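Local coordinates for protein GphF Dehydratase 1 (Archangium violaceum, PDB 6MBH) that probably dehydrates a polyketide intermediate in gephyronic acid biosynthesis, here as a variant inactive in the olefin isomerisation, at residues A[168-173]-A[180-185]. Numbering follows the deposited sequence.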
ATOM      1  N   ASN A 168     -13.240   2.789  -2.367  1.00 19.37           N
ATOM      2  CA  ASN A 168     -13.478   3.278  -1.003  1.00 21.05           C
ATOM      3  C   ASN A 168     -13.341   4.781  -0.864  1.00 22.56           C
ATOM      4  O   ASN A 168     -13.357   5.262   0.271  1.00 22.46           O
ATOM      5  CB  ASN A 168     -12.528   2.546  -0.033  1.00 20.43           C
ATOM      6  CG  ASN A 168     -12.773   1.044  -0.082  1.00 26.07           C
ATOM      7  OD1 ASN A 168     -13.905   0.592   0.081  1.00 26.58           O
ATOM      8  ND2 ASN A 168     -11.727   0.272  -0.334  1.00 21.41           N
ATOM      9  N   ILE A 169     -13.238   5.524  -1.976  1.00 18.91           N
ATOM     10  CA  ILE A 169     -13.193   6.989  -1.922  1.00 19.64           C
ATOM     11  C   ILE A 169     -14.629   7.472  -1.937  1.00 21.61           C
ATOM     12  O   ILE A 169     -15.390   7.172  -2.871  1.00 22.99           O
ATOM     13  CB  ILE A 169     -12.397   7.579  -3.099  1.00 18.86           C
ATOM     14  CG1 ILE A 169     -11.022   6.893  -3.242  1.00 22.27           C
ATOM     15  CG2 ILE A 169     -12.265   9.140  -2.954  1.00 20.72           C
ATOM     16  CD1 ILE A 169     -10.394   7.281  -4.595  1.00 20.85           C
ATOM     17  N   ARG A 170     -15.012   8.206  -0.893  1.00 18.01           N
ATOM     18  CA  ARG A 170     -16.347   8.769  -0.803  1.00 19.04           C
ATOM     19  C   ARG A 170     -16.465  10.128  -1.433  1.00 21.17           C
ATOM     20  O   ARG A 170     -17.570  10.509  -1.877  1.00 24.81           O
ATOM     21  CB  ARG A 170     -16.755   8.859   0.678  1.00 19.65           C
ATOM     22  CG  ARG A 170     -16.750   7.478   1.334  1.00 27.20           C
ATOM     23  CD  ARG A 170     -17.860   6.574   0.699  1.00 36.79           C
ATOM     24  NE  ARG A 170     -17.944   5.312   1.436  1.00 40.17           N
ATOM     25  CZ  ARG A 170     -18.868   5.053   2.358  1.00 41.88           C
ATOM     26  NH1 ARG A 170     -19.837   5.937   2.630  1.00 39.42           N
ATOM     27  NH2 ARG A 170     -18.817   3.896   2.990  1.00 45.11           N
ATOM     28  N   HIS A 171     -15.391  10.915  -1.372  1.00 20.10           N
ATOM     29  CA  HIS A 171     -15.443  12.273  -1.889  1.00 22.30           C
ATOM     30  C   HIS A 171     -14.000  12.658  -2.125  1.00 21.96           C
ATOM     31  O   HIS A 171     -13.098  12.213  -1.385  1.00 20.99           O
ATOM     32  CB  HIS A 171     -16.107  13.225  -0.897  1.00 23.96           C
ATOM     33  CG  HIS A 171     -16.334  14.606  -1.439  1.00 28.92           C
ATOM     34  ND1 HIS A 171     -15.466  15.651  -1.202  1.00 32.16           N
ATOM     35  CD2 HIS A 171     -17.334  15.112  -2.199  1.00 31.85           C
ATOM     36  CE1 HIS A 171     -15.919  16.745  -1.792  1.00 30.67           C
ATOM     37  NE2 HIS A 171     -17.052  16.445  -2.402  1.00 33.09           N
ATOM     38  N   LEU A 172     -13.786  13.461  -3.157  1.00 21.02           N
ATOM     39  CA  LEU A 172     -12.439  13.935  -3.453  1.00 19.58           C
ATOM     40  C   LEU A 172     -12.563  15.336  -4.028  1.00 21.43           C
ATOM     41  O   LEU A 172     -13.304  15.542  -4.978  1.00 23.34           O
ATOM     42  CB  LEU A 172     -11.752  12.968  -4.442  1.00 19.54           C
ATOM     43  CG  LEU A 172     -10.336  13.357  -4.885  1.00 21.16           C
ATOM     44  CD1 LEU A 172      -9.387  13.421  -3.642  1.00 18.63           C
ATOM     45  CD2 LEU A 172      -9.752  12.316  -5.850  1.00 19.05           C
ATOM     46  N   GLU A 173     -11.896  16.284  -3.384  1.00 22.16           N
ATOM     47  CA  GLU A 173     -11.957  17.705  -3.783  1.00 22.59           C
ATOM     48  C   GLU A 173     -10.558  18.172  -4.184  1.00 20.84           C
ATOM     49  O   GLU A 173      -9.653  17.976  -3.421  1.00 23.22           O
ATOM     50  CB  GLU A 173     -12.502  18.508  -2.611  1.00 29.04           C
ATOM     51  CG  GLU A 173     -12.802  19.932  -2.984  1.00 37.90           C
ATOM     52  CD  GLU A 173     -14.181  20.406  -2.587  1.00 45.15           C
ATOM     53  OE1 GLU A 173     -15.108  19.607  -2.615  1.00 47.86           O
ATOM     54  OE2 GLU A 173     -14.305  21.566  -2.258  1.00 46.98           O
ATOM     55  N   ILE A 180      -8.083  16.867  -1.195  1.00 21.15           N
ATOM     56  CA  ILE A 180      -8.473  16.193   0.033  1.00 22.71           C
ATOM     57  C   ILE A 180      -9.513  15.143  -0.306  1.00 20.77           C
ATOM     58  O   ILE A 180     -10.528  15.459  -0.943  1.00 22.16           O
ATOM     59  CB  ILE A 180      -9.077  17.173   1.055  1.00 25.63           C
ATOM     60  CG1 ILE A 180      -8.132  18.340   1.360  1.00 33.76           C
ATOM     61  CG2 ILE A 180      -9.413  16.379   2.311  1.00 27.66           C
ATOM     62  CD1 ILE A 180      -7.337  18.143   2.560  1.00 42.43           C
ATOM     63  N   GLY A 181      -9.272  13.908   0.118  1.00 19.80           N
ATOM     64  CA  GLY A 181     -10.186  12.798  -0.104  1.00 20.61           C
ATOM     65  C   GLY A 181     -10.747  12.307   1.231  1.00 24.64           C
ATOM     66  O   GLY A 181     -10.183  12.567   2.306  1.00 26.86           O
ATOM     67  N   HIS A 182     -11.909  11.664   1.182  1.00 19.53           N
ATOM     68  CA  HIS A 182     -12.497  10.993   2.338  1.00 18.70           C
ATOM     69  C   HIS A 182     -12.589   9.527   1.939  1.00 18.03           C
ATOM     70  O   HIS A 182     -13.143   9.223   0.877  1.00 18.80           O
ATOM     71  CB  HIS A 182     -13.892  11.550   2.591  1.00 21.07           C
ATOM     72  CG  HIS A 182     -14.619  10.859   3.700  1.00 22.80           C
ATOM     73  ND1 HIS A 182     -15.988  10.924   3.845  1.00 27.21           N
ATOM     74  CD2 HIS A 182     -14.161  10.118   4.734  1.00 20.86           C
ATOM     75  CE1 HIS A 182     -16.348  10.197   4.900  1.00 28.35           C
ATOM     76  NE2 HIS A 182     -15.254   9.733   5.478  1.00 24.18           N
ATOM     77  N   VAL A 183     -11.909   8.661   2.676  1.00 17.06           N
ATOM     78  CA  VAL A 183     -11.797   7.239   2.373  1.00 18.77           C
ATOM     79  C   VAL A 183     -12.430   6.474   3.536  1.00 19.33           C
ATOM     80  O   VAL A 183     -12.144   6.781   4.695  1.00 20.36           O
ATOM     81  CB  VAL A 183     -10.317   6.874   2.192  1.00 22.54           C
ATOM     82  CG1 VAL A 183     -10.166   5.364   2.281  1.00 24.52           C
ATOM     83  CG2 VAL A 183      -9.845   7.420   0.802  1.00 22.38           C
ATOM     84  N   CYS A 184     -13.343   5.538   3.248  1.00 19.58           N
ATOM     85  CA  CYS A 184     -13.980   4.756   4.306  1.00 21.59           C
ATOM     86  C   CYS A 184     -14.075   3.290   3.869  1.00 23.29           C
ATOM     87  O   CYS A 184     -14.570   3.017   2.771  1.00 24.55           O
ATOM     88  CB  CYS A 184     -15.384   5.286   4.570  1.00 23.86           C
ATOM     89  SG  CYS A 184     -16.185   4.641   6.072  1.00 34.29           S
ATOM     90  N   LEU A 185     -13.619   2.347   4.716  1.00 20.64           N
ATOM     91  CA  LEU A 185     -13.886   0.938   4.453  1.00 22.44           C
ATOM     92  C   LEU A 185     -15.262   0.517   4.952  1.00 23.47           C
ATOM     93  O   LEU A 185     -15.756   0.977   5.974  1.00 28.58           O
ATOM     94  CB  LEU A 185     -12.836   0.056   5.126  1.00 21.98           C
ATOM     95  CG  LEU A 185     -11.388   0.421   4.790  1.00 20.85           C
ATOM     96  CD1 LEU A 185     -10.529  -0.471   5.698  1.00 19.69           C
ATOM     97  CD2 LEU A 185     -11.076   0.142   3.303  1.00 24.03           C
TER
HETATM   98  O   HOH W   1     -16.650   2.932   1.055  1.00 51.24           O
HETATM   99  O   HOH W   2     -13.113  15.544   0.242  1.00 39.40           O
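R170 N meets H182 O, donating to it at 2.8 Å, where the register of the two antiparallel strands slips. H182 N in turn donates to H171 O at 2.9 Å, so the peptide polar groups of one residue, H182, serve two consecutive residues opposite. I169 faces V183 but H171 pairs with H182, a register shift of one that defines a classic beta bulge with R170 as the extra residue, its psi of -33° departing from the extended range. Regular pairing resumes beyond it: E173 and I180 exchange two backbone bonds, and at the other end C184 N reaches N168 O at 3.0 Å.

The tight side carries I169, L172 and V183, with G181 in register with L172. With CG anti to the backbone N (chi1 178°) and a further turn at chi2, L172 CD1 reaches over the second strand to I180 O (3.6 Å) and G181 CA, where glycine has no side chain to obstruct it. I169 CG1 meets V183 CG2 more loosely, at 4.2 Å. Helix 200-214 packs on this face through Q208, C209, A212 and A205, and helix 151-158 through L151.

The opposite face, with R170, H171 and E173 partly or fully exposed, is more open and largely polar, though I180 packs on L141 and L144. The R170 chain bends at chi2 (-66°); its CG lies above one face of the H182 ring, offset toward the rim, and its guanidinium has one face over C184 CB, 4.0 Å from NH2. A water in the guanidinium plane accepts from NE and donates to C184 O; a second water, in the plane of the H171 ring, bridges ND1 to I180 O. H182 NE2 bonds to E241, and E173 OE2 to G146 N. Strand 241-248 pairs with strand 178-184. Strands 169-175 and 178-184 form a bulged beta hairpin near one end of the antiparallel strands of the hotdog fold, its buried face covered by helices 200-214 and 151-158.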